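Local coordinates for protein monovalent Na+/H+ antiporter subunit D (Dietzia sp. DQ12-45-1b, PDB 7D3U) that serves as one membrane subunit of the multi-chain Mrp complex, which exchanges sodium ions for protons, and is related to the antiporter-like subunits of respiratory complex I, at residues 191-196 with 258-263; 199-204 with 266-271; 181-186 with 210-215; 128-133 with 176-181. All coordinates share one frame; numbering follows the deposited sequence.

Contact 1: 191-196 with 258-263; sequences VNIAQL and YRIYAV. With LMT (dodecyl-beta-D-maltoside), chain R.
An Asx turn in the loop between helices 157-187 and 204-221 sets this contact against the last turns of transmembrane helix 249-263. Asn192 builds the turn: its OD1 accepts the backbone N-H of Ala194 on a lone pair, in the carbonyl plane. Ile193, in the middle of the turn, points at the helix with two branches. Its CG2, anti to the backbone N (chi1 -55° for CG1), lies 3.7 Å from Val263 CG1, while its CD1 runs out to meet Ile260 CD1, also at 3.7 Å; in both pairs the chains cross at about a right angle. Leu129 of helix 129-146 packs against both isoleucines. The guanidinium of Arg259 is engaged outside the contact, in a salt bridge with Asp77. Tyr261 takes no part in the contact with 191-196; its ring meets the last carbons of a dodecyl maltoside tail, with C11 over one face near the rim, and also the ring of Phe265. An alanine at Tyr261 would remove that ring and would probably leave the detergent tail and Phe265 without their shared aromatic surface. At the CD1-CE1 side of the ring, Tyr261 CE1 lies 3.6 Å from C10 of the detergent.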
# COMPACT_ATOMS: atom_id res chain seq x y z
N VAL A 191 -22.63 14.61 0.40
CA VAL A 191 -21.45 13.77 0.56
C VAL A 191 -20.87 13.86 1.97
O VAL A 191 -19.93 13.12 2.29
CB VAL A 191 -20.36 14.12 -0.47
CG1 VAL A 191 -20.77 13.66 -1.85
CG2 VAL A 191 -20.09 15.61 -0.46
N ASN A 192 -21.38 14.76 2.80
CA ASN A 192 -20.93 14.86 4.18
C ASN A 192 -21.18 13.55 4.91
O ASN A 192 -22.26 12.96 4.80
CB ASN A 192 -21.67 16.01 4.88
CG ASN A 192 -20.98 16.46 6.14
OD1 ASN A 192 -20.56 15.65 6.97
ND2 ASN A 192 -20.85 17.78 6.30
N ILE A 193 -20.18 13.08 5.66
CA ILE A 193 -20.31 11.80 6.33
C ILE A 193 -21.31 11.89 7.47
O ILE A 193 -22.01 10.91 7.77
CB ILE A 193 -18.94 11.30 6.82
CG1 ILE A 193 -17.95 11.26 5.66
CG2 ILE A 193 -19.06 9.92 7.43
CD1 ILE A 193 -16.61 10.65 6.02
N ALA A 194 -21.42 13.05 8.12
CA ALA A 194 -22.38 13.20 9.21
C ALA A 194 -23.81 13.12 8.70
O ALA A 194 -24.63 12.38 9.25
CB ALA A 194 -22.14 14.52 9.93
N GLN A 195 -24.13 13.88 7.65
CA GLN A 195 -25.48 13.88 7.10
C GLN A 195 -25.87 12.54 6.50
O GLN A 195 -27.04 12.36 6.14
CB GLN A 195 -25.61 14.98 6.04
CG GLN A 195 -25.02 16.31 6.47
CD GLN A 195 -25.90 17.48 6.11
OE1 GLN A 195 -26.07 17.81 4.94
NE2 GLN A 195 -26.47 18.12 7.12
N LEU A 196 -24.93 11.60 6.39
CA LEU A 196 -25.22 10.21 6.04
C LEU A 196 -25.23 9.33 7.28
O LEU A 196 -24.76 8.19 7.24
CB LEU A 196 -24.20 9.71 5.02
CG LEU A 196 -24.08 10.51 3.73
CD1 LEU A 196 -22.79 10.17 3.01
CD2 LEU A 196 -25.27 10.25 2.84
N TYR A 258 -13.02 2.28 8.57
CA TYR A 258 -13.59 2.34 9.91
C TYR A 258 -14.63 3.45 10.01
O TYR A 258 -15.76 3.21 10.44
CB TYR A 258 -12.48 2.56 10.94
CG TYR A 258 -11.92 1.29 11.52
CD1 TYR A 258 -11.19 0.41 10.75
CD2 TYR A 258 -12.12 0.98 12.86
CE1 TYR A 258 -10.68 -0.75 11.28
CE2 TYR A 258 -11.61 -0.18 13.40
CZ TYR A 258 -10.89 -1.04 12.60
OH TYR A 258 -10.38 -2.20 13.13
N ARG A 259 -14.25 4.67 9.62
CA ARG A 259 -15.16 5.80 9.76
C ARG A 259 -16.42 5.61 8.92
O ARG A 259 -17.53 5.89 9.38
CB ARG A 259 -14.45 7.09 9.36
CG ARG A 259 -15.29 8.34 9.54
CD ARG A 259 -15.37 8.72 11.00
NE ARG A 259 -14.14 9.35 11.47
CZ ARG A 259 -13.86 9.58 12.74
NH1 ARG A 259 -14.71 9.22 13.69
NH2 ARG A 259 -12.71 10.16 13.07
N ILE A 260 -16.27 5.13 7.68
CA ILE A 260 -17.41 4.98 6.80
C ILE A 260 -18.37 3.92 7.33
O ILE A 260 -19.57 4.15 7.45
CB ILE A 260 -16.95 4.66 5.37
CG1 ILE A 260 -16.27 5.88 4.75
CG2 ILE A 260 -18.13 4.25 4.51
CD1 ILE A 260 -17.06 7.14 4.90
N TYR A 261 -17.84 2.73 7.65
CA TYR A 261 -18.73 1.68 8.12
C TYR A 261 -19.30 1.98 9.50
O TYR A 261 -20.35 1.43 9.85
CB TYR A 261 -18.01 0.33 8.14
CG TYR A 261 -18.96 -0.83 8.30
CD1 TYR A 261 -19.66 -1.33 7.21
CD2 TYR A 261 -19.18 -1.40 9.54
CE1 TYR A 261 -20.54 -2.38 7.36
CE2 TYR A 261 -20.06 -2.45 9.69
CZ TYR A 261 -20.73 -2.93 8.60
OH TYR A 261 -21.61 -3.98 8.74
N ALA A 262 -18.64 2.82 10.29
CA ALA A 262 -19.18 3.14 11.61
C ALA A 262 -20.24 4.22 11.53
O ALA A 262 -21.24 4.16 12.25
CB ALA A 262 -18.05 3.57 12.55
N VAL A 263 -20.05 5.22 10.67
CA VAL A 263 -21.01 6.32 10.58
C VAL A 263 -22.08 6.00 9.55
O VAL A 263 -23.26 5.89 9.89
CB VAL A 263 -20.30 7.64 10.23
CG1 VAL A 263 -21.32 8.74 10.07
CG2 VAL A 263 -19.30 7.99 11.31
C1B LMT R . -33.03 -8.33 0.65
C2B LMT R . -33.29 -9.11 -0.66
C3B LMT R . -34.71 -9.69 -0.67
C4B LMT R . -35.26 -9.81 0.77
C5B LMT R . -35.29 -8.39 1.36
C6B LMT R . -35.47 -8.46 2.87
O1B LMT R . -31.94 -7.47 0.47
O2B LMT R . -33.12 -8.22 -1.69
O3B LMT R . -34.76 -10.88 -1.35
O4' LMT R . -36.54 -10.33 0.76
O5B LMT R . -34.16 -7.60 1.03
O6B LMT R . -35.60 -7.20 3.39
C1' LMT R . -29.07 -5.83 -0.24
C2' LMT R . -29.65 -6.91 -1.16
C3' LMT R . -29.83 -8.21 -0.36
C4' LMT R . -30.68 -7.93 0.89
C5' LMT R . -29.98 -6.77 1.63
C6' LMT R . -29.74 -7.02 3.10
O1' LMT R . -27.92 -5.32 -0.75
O2' LMT R . -30.88 -6.50 -1.59
O3' LMT R . -28.62 -8.71 0.01
O5' LMT R . -28.77 -6.43 1.01
O6' LMT R . -29.93 -8.36 3.29
C1 LMT R . -26.73 -5.74 -0.12
C2 LMT R . -25.86 -4.52 -0.13
C3 LMT R . -24.39 -4.77 -0.20
C4 LMT R . -23.75 -3.96 0.89
C5 LMT R . -22.33 -4.38 1.06
C6 LMT R . -21.77 -3.96 2.38
C7 LMT R . -20.36 -4.42 2.50
C8 LMT R . -19.82 -4.03 3.82
C9 LMT R . -18.41 -4.46 4.05
C10 LMT R . -17.98 -3.92 5.38
C11 LMT R . -17.81 -5.01 6.39
C12 LMT R . -16.51 -4.90 7.10

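Contact 2: 199-204 with 266-271; sequences AASEDT and DGDSRY. With LMT (dodecyl-beta-D-maltoside), chain R.
Two irregular loops meet here, coming closest at Ser201 and Asp268, whose CA atoms are 6.2 Å apart, and two positive-phi residues, Asp266 and Gly267, carry the chain away from the end of helix 249-263. Asp268, with CG anti to its backbone N (chi1 -165°), reaches across so that its OD1 comes within 3.2 Å of Ser201 OG. Its OD2 forms a salt bridge with Arg270 NH1 at 2.7 Å; the oxygen stands well out of the guanidinium plane, so the attraction is between charges rather than along an N-H. The arginine chain bends at chi3 and brings its NH2 to 3.6 Å from C6' of the maltoside, which approaches the edge of the guanidinium. Tyr271 is sandwiched: Arg270 CB sits over the centre of one ring face, and the detergent's C4 lies 4.1 Å above the opposite face toward the rim. A serine at Tyr271 would probably leave both the arginine chain and the start of the detergent tail without the flat surface between them. Thr204 CG2 adds a contact to C1' of the sugar. The arrangement is consistent with interhelical loops at a membrane boundary, where polar residues and an aromatic ring meet a detergent's sugar and tail.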
# COMPACT_ATOMS: atom_id res chain seq x y z
N ALA A 199 -27.57 6.40 6.31
CA ALA A 199 -28.06 6.16 4.96
C ALA A 199 -27.34 4.98 4.32
O ALA A 199 -26.84 5.09 3.19
CB ALA A 199 -27.89 7.41 4.10
N ALA A 200 -27.26 3.87 5.04
CA ALA A 200 -26.91 2.58 4.44
C ALA A 200 -27.73 1.43 4.99
O ALA A 200 -27.74 0.36 4.37
CB ALA A 200 -25.42 2.28 4.64
N SER A 201 -28.41 1.60 6.12
CA SER A 201 -29.32 0.61 6.66
C SER A 201 -30.78 1.00 6.43
O SER A 201 -31.68 0.36 6.98
CB SER A 201 -29.06 0.40 8.15
OG SER A 201 -27.68 0.52 8.44
N GLU A 202 -31.02 2.04 5.64
CA GLU A 202 -32.37 2.49 5.31
C GLU A 202 -32.80 2.09 3.91
O GLU A 202 -33.98 1.82 3.68
CB GLU A 202 -32.46 4.01 5.46
CG GLU A 202 -32.16 4.53 6.86
CD GLU A 202 -32.01 6.04 6.91
OE1 GLU A 202 -31.99 6.67 5.83
OE2 GLU A 202 -31.93 6.59 8.02
N ASP A 203 -31.86 2.05 2.97
CA ASP A 203 -32.15 1.61 1.61
C ASP A 203 -30.87 1.07 0.99
O ASP A 203 -29.79 1.64 1.18
CB ASP A 203 -32.73 2.74 0.76
CG ASP A 203 -31.83 3.96 0.72
OD1 ASP A 203 -31.04 4.14 1.67
OD2 ASP A 203 -31.92 4.73 -0.25
N THR A 204 -31.00 -0.03 0.26
CA THR A 204 -29.83 -0.69 -0.33
C THR A 204 -29.25 0.10 -1.50
O THR A 204 -28.11 -0.17 -1.90
CB THR A 204 -30.20 -2.10 -0.78
OG1 THR A 204 -30.94 -2.02 -2.00
CG2 THR A 204 -31.05 -2.78 0.28
N ASP A 266 -23.54 2.57 9.98
CA ASP A 266 -24.01 2.51 11.37
C ASP A 266 -23.69 1.18 12.04
O ASP A 266 -24.31 0.84 13.05
CB ASP A 266 -25.51 2.80 11.45
CG ASP A 266 -25.89 3.52 12.72
OD1 ASP A 266 -25.40 4.65 12.93
OD2 ASP A 266 -26.68 2.96 13.51
N GLY A 267 -22.73 0.42 11.51
CA GLY A 267 -22.46 -0.90 12.02
C GLY A 267 -23.69 -1.78 11.89
O GLY A 267 -24.20 -2.30 12.89
N ASP A 268 -24.16 -1.96 10.66
CA ASP A 268 -25.48 -2.54 10.43
C ASP A 268 -25.58 -3.98 10.90
O ASP A 268 -26.69 -4.47 11.12
CB ASP A 268 -25.84 -2.44 8.95
CG ASP A 268 -27.32 -2.67 8.70
OD1 ASP A 268 -28.13 -2.41 9.61
OD2 ASP A 268 -27.67 -3.11 7.59
N SER A 269 -24.45 -4.68 11.04
CA SER A 269 -24.35 -6.05 11.53
C SER A 269 -24.99 -7.07 10.61
O SER A 269 -24.96 -8.26 10.93
CB SER A 269 -24.96 -6.21 12.93
OG SER A 269 -26.35 -5.96 12.90
N ARG A 270 -25.58 -6.66 9.49
CA ARG A 270 -26.06 -7.61 8.50
C ARG A 270 -25.00 -7.94 7.47
O ARG A 270 -24.99 -9.06 6.94
CB ARG A 270 -27.31 -7.06 7.79
CG ARG A 270 -28.37 -6.50 8.72
CD ARG A 270 -29.73 -6.49 8.05
NE ARG A 270 -29.70 -5.87 6.73
CZ ARG A 270 -29.95 -4.59 6.50
NH1 ARG A 270 -30.25 -3.78 7.51
NH2 ARG A 270 -29.90 -4.11 5.27
N TYR A 271 -24.11 -7.00 7.17
CA TYR A 271 -23.01 -7.21 6.24
C TYR A 271 -21.67 -7.32 6.96
O TYR A 271 -20.64 -6.89 6.44
CB TYR A 271 -22.96 -6.09 5.20
CG TYR A 271 -24.32 -5.53 4.84
CD1 TYR A 271 -25.16 -6.21 3.98
CD2 TYR A 271 -24.74 -4.31 5.35
CE1 TYR A 271 -26.40 -5.70 3.65
CE2 TYR A 271 -25.97 -3.79 5.02
CZ TYR A 271 -26.80 -4.49 4.17
OH TYR A 271 -28.03 -3.98 3.83
C1B LMT R . -33.03 -8.33 0.65
C2B LMT R . -33.29 -9.11 -0.66
C3B LMT R . -34.71 -9.69 -0.67
C4B LMT R . -35.26 -9.81 0.77
C5B LMT R . -35.29 -8.39 1.36
C6B LMT R . -35.47 -8.46 2.87
O1B LMT R . -31.94 -7.47 0.47
O2B LMT R . -33.12 -8.22 -1.69
O3B LMT R . -34.76 -10.88 -1.35
O4' LMT R . -36.54 -10.33 0.76
O5B LMT R . -34.16 -7.60 1.03
O6B LMT R . -35.60 -7.20 3.39
C1' LMT R . -29.07 -5.83 -0.24
C2' LMT R . -29.65 -6.91 -1.16
C3' LMT R . -29.83 -8.21 -0.36
C4' LMT R . -30.68 -7.93 0.89
C5' LMT R . -29.98 -6.77 1.63
C6' LMT R . -29.74 -7.02 3.10
O1' LMT R . -27.92 -5.32 -0.75
O2' LMT R . -30.88 -6.50 -1.59
O3' LMT R . -28.62 -8.71 0.01
O5' LMT R . -28.77 -6.43 1.01
O6' LMT R . -29.93 -8.36 3.29
C1 LMT R . -26.73 -5.74 -0.12
C2 LMT R . -25.86 -4.52 -0.13
C3 LMT R . -24.39 -4.77 -0.20
C4 LMT R . -23.75 -3.96 0.89
C5 LMT R . -22.33 -4.38 1.06
C6 LMT R . -21.77 -3.96 2.38
C7 LMT R . -20.36 -4.42 2.50
C8 LMT R . -19.82 -4.03 3.82
C9 LMT R . -18.41 -4.46 4.05
C10 LMT R . -17.98 -3.92 5.38
C11 LMT R . -17.81 -5.01 6.39
C12 LMT R . -16.51 -4.90 7.10

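Contact 3: 181-186 with 210-215; sequences VALIYG and TALVLF. With LMT (dodecyl-beta-D-maltoside), chain N.
Ile184 reaches over toward helix 204-221 and sets its CD1 between two side chains, 3.9 Å from Val213 CG2 and equally far from Thr210 OG1. Its CG1 stands beside the backbone N and the chain then runs extended (chi2 -176°), which carries the terminal methyl across the gap; it crosses both partners at about a right angle. The hydroxyl of Thr210 is not left to this apolar neighbour, since it is hydrogen-bonded to the carbonyl of Val206 one turn back on its own helix. Val213 points its CB at helix 157-187, and its CG2, beside the backbone N, also rests against the main chain, 3.8 Å from Val181 N. On another flank of the interface the leucines meet obliquely, tip to tip, with Leu183 CD1 and Leu212 CD1 4.1 Å apart. All of these side chains are buried, and the packing is mainly apolar.

The outer faces have other neighbours. Tyr185, on the far side of its helix, hydrogen-bonds through OH to Ser710 of subunit A, which also places Arg707 against the tyrosine ring in a cation-pi contact. The backbone at Ala211, Leu214 and Phe215 borders a dodecyl maltoside, whose C11 lies 3.8 Å from Leu214 O. The two helical segments run nearly antiparallel, at 160°, with their axes 8.9 Å apart at closest approach. This is characteristic antiparallel packing of transmembrane helices in the bundle of the complex I/Mrp antiporter family.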
# COMPACT_ATOMS: atom_id res chain seq x y z
N VAL A 181 -18.56 7.99 -4.51
CA VAL A 181 -18.99 9.27 -3.94
C VAL A 181 -20.06 9.90 -4.82
O VAL A 181 -21.04 10.48 -4.33
CB VAL A 181 -17.78 10.20 -3.75
CG1 VAL A 181 -18.23 11.64 -3.57
CG2 VAL A 181 -16.96 9.75 -2.56
N ALA A 182 -19.90 9.79 -6.14
CA ALA A 182 -20.90 10.33 -7.06
C ALA A 182 -22.24 9.63 -6.89
O ALA A 182 -23.29 10.27 -6.88
CB ALA A 182 -20.41 10.21 -8.50
N LEU A 183 -22.22 8.31 -6.74
CA LEU A 183 -23.48 7.58 -6.57
C LEU A 183 -24.11 7.87 -5.21
O LEU A 183 -25.34 7.93 -5.11
CB LEU A 183 -23.25 6.09 -6.76
CG LEU A 183 -22.82 5.66 -8.16
CD1 LEU A 183 -22.72 4.15 -8.26
CD2 LEU A 183 -23.77 6.20 -9.20
N ILE A 184 -23.30 8.05 -4.17
CA ILE A 184 -23.84 8.44 -2.87
C ILE A 184 -24.50 9.81 -2.98
O ILE A 184 -25.60 10.02 -2.45
CB ILE A 184 -22.73 8.44 -1.80
CG1 ILE A 184 -22.26 7.01 -1.53
CG2 ILE A 184 -23.24 9.07 -0.52
CD1 ILE A 184 -21.25 6.92 -0.42
N TYR A 185 -23.85 10.75 -3.65
CA TYR A 185 -24.46 12.07 -3.84
C TYR A 185 -25.68 12.00 -4.74
O TYR A 185 -26.57 12.86 -4.65
CB TYR A 185 -23.43 13.04 -4.42
CG TYR A 185 -23.93 14.47 -4.50
CD1 TYR A 185 -23.80 15.33 -3.43
CD2 TYR A 185 -24.51 14.95 -5.66
CE1 TYR A 185 -24.25 16.63 -3.50
CE2 TYR A 185 -24.97 16.25 -5.74
CZ TYR A 185 -24.83 17.08 -4.66
OH TYR A 185 -25.28 18.38 -4.74
N GLY A 186 -25.75 11.00 -5.61
CA GLY A 186 -26.90 10.84 -6.47
C GLY A 186 -28.12 10.32 -5.75
O GLY A 186 -29.22 10.85 -5.92
N THR A 210 -22.06 2.81 -1.12
CA THR A 210 -21.13 2.77 -0.01
C THR A 210 -20.26 1.52 -0.07
O THR A 210 -19.10 1.56 0.36
CB THR A 210 -21.88 2.83 1.32
OG1 THR A 210 -22.89 3.84 1.24
CG2 THR A 210 -20.92 3.19 2.44
N ALA A 211 -20.78 0.42 -0.61
CA ALA A 211 -19.95 -0.76 -0.83
C ALA A 211 -18.91 -0.49 -1.90
O ALA A 211 -17.78 -0.99 -1.81
CB ALA A 211 -20.82 -1.95 -1.21
N LEU A 212 -19.26 0.29 -2.92
CA LEU A 212 -18.27 0.70 -3.91
C LEU A 212 -17.16 1.54 -3.27
O LEU A 212 -15.98 1.34 -3.57
CB LEU A 212 -18.94 1.49 -5.03
CG LEU A 212 -19.01 0.84 -6.41
CD1 LEU A 212 -19.46 1.85 -7.45
CD2 LEU A 212 -17.67 0.25 -6.78
N VAL A 213 -17.54 2.47 -2.40
CA VAL A 213 -16.54 3.28 -1.71
C VAL A 213 -15.65 2.41 -0.83
O VAL A 213 -14.42 2.55 -0.83
CB VAL A 213 -17.22 4.39 -0.89
CG1 VAL A 213 -16.21 5.13 -0.04
CG2 VAL A 213 -17.94 5.35 -1.81
N LEU A 214 -16.26 1.50 -0.06
CA LEU A 214 -15.49 0.60 0.79
C LEU A 214 -14.60 -0.32 -0.03
O LEU A 214 -13.51 -0.68 0.41
CB LEU A 214 -16.43 -0.21 1.68
CG LEU A 214 -17.16 0.56 2.77
CD1 LEU A 214 -18.05 -0.36 3.57
CD2 LEU A 214 -16.16 1.25 3.67
N PHE A 215 -15.03 -0.70 -1.23
CA PHE A 215 -14.22 -1.56 -2.08
C PHE A 215 -13.03 -0.80 -2.65
O PHE A 215 -11.93 -1.35 -2.77
CB PHE A 215 -15.08 -2.16 -3.18
CG PHE A 215 -14.29 -2.75 -4.31
CD1 PHE A 215 -13.37 -3.75 -4.08
CD2 PHE A 215 -14.49 -2.32 -5.61
CE1 PHE A 215 -12.64 -4.29 -5.12
CE2 PHE A 215 -13.78 -2.86 -6.65
CZ PHE A 215 -12.86 -3.85 -6.41
C1B LMT N . -29.89 -12.51 3.25
C2B LMT N . -31.12 -12.77 2.36
C3B LMT N . -32.41 -12.72 3.20
C4B LMT N . -32.50 -11.40 4.02
C5B LMT N . -31.14 -11.15 4.68
C6B LMT N . -31.33 -10.77 6.14
O1B LMT N . -29.20 -11.43 2.74
O2B LMT N . -31.13 -11.80 1.40
O3B LMT N . -32.56 -13.83 3.98
O4' LMT N . -32.81 -10.34 3.20
O5B LMT N . -30.27 -12.25 4.56
O6B LMT N . -30.12 -10.71 6.78
C1' LMT N . -25.68 -10.12 1.18
C2' LMT N . -26.24 -11.35 0.45
C3' LMT N . -27.69 -11.65 0.92
C4' LMT N . -27.83 -11.61 2.45
C5' LMT N . -27.11 -10.33 2.93
C6' LMT N . -27.22 -10.10 4.41
O1' LMT N . -24.37 -9.94 0.89
O2' LMT N . -26.26 -11.07 -0.89
O3' LMT N . -28.09 -12.86 0.45
O5' LMT N . -25.76 -10.36 2.57
O6' LMT N . -26.85 -11.27 5.01
C1 LMT N . -24.08 -8.79 0.14
C2 LMT N . -22.61 -8.58 0.33
C3 LMT N . -21.92 -7.75 -0.70
C4 LMT N . -20.45 -8.01 -0.56
C5 LMT N . -19.70 -7.31 -1.63
C6 LMT N . -19.29 -5.94 -1.21
C7 LMT N . -17.79 -5.82 -1.25
C8 LMT N . -17.38 -4.66 -0.42
C9 LMT N . -15.92 -4.60 -0.15
C10 LMT N . -15.75 -4.53 1.34
C11 LMT N . -14.36 -4.10 1.70
C12 LMT N . -14.23 -3.85 3.16

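Contact 4: 128-133 with 176-181; sequences DLFNFF and ILLIGV
Three phenylalanines of helix 129-146 present themselves differently to two leucines of helix 157-187. Leu178, with CG anti to its backbone N (chi1 -178°), places CD1 between two rings. It meets Phe130 at the edge, near the ring plane, with CD1 3.7 Å from CE1, the two side chains lying side by side and pointing the same way. The same methyl stands over a face of Phe133, 4.2 Å from the ring centroid and 18° off the normal, a CH-pi contact in which the chains cross obliquely. Phe132 crosses Leu177 at about a right angle, offering its edge, so that CE2 touches Leu177 CD1 at 4.0 Å. Farther toward the start of helix 129-146, the branches of Val181 divide: CG2 packs on Leu129 CB at 3.9 Å, and CG1 on Phe130 CB.

Asp128 caps this helix start through a weak bond from Asn131 N to OD2, the oxygen that also forms a salt bridge with Arg738 of subunit A. Phe71 of subunit C stacks on the Phe130 ring. The segments run almost antiparallel, at 168°, their axes 10.0 Å apart, as in antiparallel packing of neighbouring transmembrane helices, here within the bundle of the complex I/Mrp antiporter family.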
# COMPACT_ATOMS: atom_id res chain seq x y z
N ASP A 128 -16.17 15.08 5.34
CA ASP A 128 -17.00 14.77 4.19
C ASP A 128 -16.25 13.84 3.25
O ASP A 128 -15.06 13.57 3.42
CB ASP A 128 -17.44 16.04 3.46
CG ASP A 128 -16.37 16.58 2.57
OD1 ASP A 128 -15.22 16.66 3.03
OD2 ASP A 128 -16.67 16.93 1.41
N LEU A 129 -16.96 13.35 2.24
CA LEU A 129 -16.45 12.25 1.42
C LEU A 129 -15.59 12.73 0.26
O LEU A 129 -14.49 12.20 0.05
CB LEU A 129 -17.61 11.41 0.90
CG LEU A 129 -18.01 10.26 1.83
CD1 LEU A 129 -19.11 9.43 1.21
CD2 LEU A 129 -16.80 9.41 2.13
N PHE A 130 -16.05 13.72 -0.51
CA PHE A 130 -15.30 14.10 -1.70
C PHE A 130 -13.98 14.77 -1.34
O PHE A 130 -12.96 14.53 -2.00
CB PHE A 130 -16.12 15.03 -2.59
CG PHE A 130 -15.36 15.55 -3.78
CD1 PHE A 130 -15.19 14.75 -4.90
CD2 PHE A 130 -14.80 16.81 -3.76
CE1 PHE A 130 -14.48 15.22 -5.99
CE2 PHE A 130 -14.09 17.28 -4.85
CZ PHE A 130 -13.93 16.48 -5.96
N ASN A 131 -13.98 15.61 -0.31
CA ASN A 131 -12.72 16.21 0.11
C ASN A 131 -11.77 15.16 0.67
O ASN A 131 -10.55 15.33 0.59
CB ASN A 131 -12.97 17.32 1.14
CG ASN A 131 -11.69 17.83 1.76
OD1 ASN A 131 -10.92 18.54 1.12
ND2 ASN A 131 -11.47 17.48 3.01
N PHE A 132 -12.30 14.07 1.22
CA PHE A 132 -11.44 12.95 1.58
C PHE A 132 -10.76 12.37 0.35
O PHE A 132 -9.58 12.03 0.39
CB PHE A 132 -12.23 11.87 2.31
CG PHE A 132 -11.46 10.60 2.48
CD1 PHE A 132 -10.58 10.45 3.53
CD2 PHE A 132 -11.61 9.56 1.58
CE1 PHE A 132 -9.86 9.28 3.68
CE2 PHE A 132 -10.89 8.39 1.73
CZ PHE A 132 -10.01 8.26 2.78
N PHE A 133 -11.50 12.23 -0.75
CA PHE A 133 -10.90 11.77 -2.00
C PHE A 133 -9.83 12.74 -2.48
O PHE A 133 -8.73 12.32 -2.89
CB PHE A 133 -11.99 11.58 -3.06
CG PHE A 133 -11.51 11.75 -4.47
CD1 PHE A 133 -10.95 10.69 -5.16
CD2 PHE A 133 -11.65 12.96 -5.12
CE1 PHE A 133 -10.52 10.84 -6.46
CE2 PHE A 133 -11.22 13.12 -6.43
CZ PHE A 133 -10.65 12.06 -7.09
N ILE A 176 -12.63 4.67 -8.64
CA ILE A 176 -13.75 3.91 -8.11
C ILE A 176 -14.31 4.60 -6.87
O ILE A 176 -15.54 4.66 -6.68
CB ILE A 176 -13.32 2.47 -7.81
CG1 ILE A 176 -13.08 1.71 -9.11
CG2 ILE A 176 -14.37 1.75 -6.99
CD1 ILE A 176 -12.60 0.30 -8.91
N LEU A 177 -13.44 5.15 -6.03
CA LEU A 177 -13.90 5.94 -4.89
C LEU A 177 -14.69 7.16 -5.36
O LEU A 177 -15.71 7.52 -4.76
CB LEU A 177 -12.71 6.38 -4.05
CG LEU A 177 -12.86 6.55 -2.53
CD1 LEU A 177 -11.49 6.76 -1.92
CD2 LEU A 177 -13.77 7.71 -2.18
N LEU A 178 -14.24 7.79 -6.45
CA LEU A 178 -14.95 8.95 -6.97
C LEU A 178 -16.33 8.57 -7.50
O LEU A 178 -17.30 9.29 -7.28
CB LEU A 178 -14.12 9.62 -8.06
CG LEU A 178 -14.73 10.88 -8.67
CD1 LEU A 178 -14.82 11.95 -7.61
CD2 LEU A 178 -13.90 11.34 -9.84
N ILE A 179 -16.42 7.44 -8.21
CA ILE A 179 -17.71 6.98 -8.70
C ILE A 179 -18.63 6.62 -7.55
O ILE A 179 -19.84 6.88 -7.59
CB ILE A 179 -17.52 5.79 -9.67
CG1 ILE A 179 -16.74 6.24 -10.90
CG2 ILE A 179 -18.86 5.21 -10.08
CD1 ILE A 179 -16.48 5.12 -11.88
N GLY A 180 -18.08 6.03 -6.49
CA GLY A 180 -18.89 5.72 -5.32
C GLY A 180 -19.41 6.98 -4.64
O GLY A 180 -20.57 7.03 -4.23
N VAL A 181 -18.56 7.99 -4.51
CA VAL A 181 -18.99 9.27 -3.94
C VAL A 181 -20.06 9.90 -4.82
O VAL A 181 -21.04 10.48 -4.33
CB VAL A 181 -17.78 10.20 -3.75
CG1 VAL A 181 -18.23 11.64 -3.57
CG2 VAL A 181 -16.96 9.75 -2.56

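How the contacts relate
All four contacts lie on one side of the chain's centre, within the transmembrane antiporter region of the family. Contacts 3 and 4 are the closest pair, with centres about 7 Å apart; they share Val181 and helix 157-187, which is flanked by helix 129-146 and helix 204-221 over an overlapping stretch. Contact 4 closes along the chain before the others open, while contacts 1, 2 and 3 interleave. The loop after helix 157-187 ties them together: Val191 O lies 3.0 Å from Leu129 N, a probable hydrogen bond between contacts 1 and 4. Contact 2, about 19 Å from contact 4 between centres, shares a detergent with contact 1. Buried helix packing at contacts 3 and 4 thus gives way to partly buried loops at contact 2, with detergent beside contacts 1, 2 and 3.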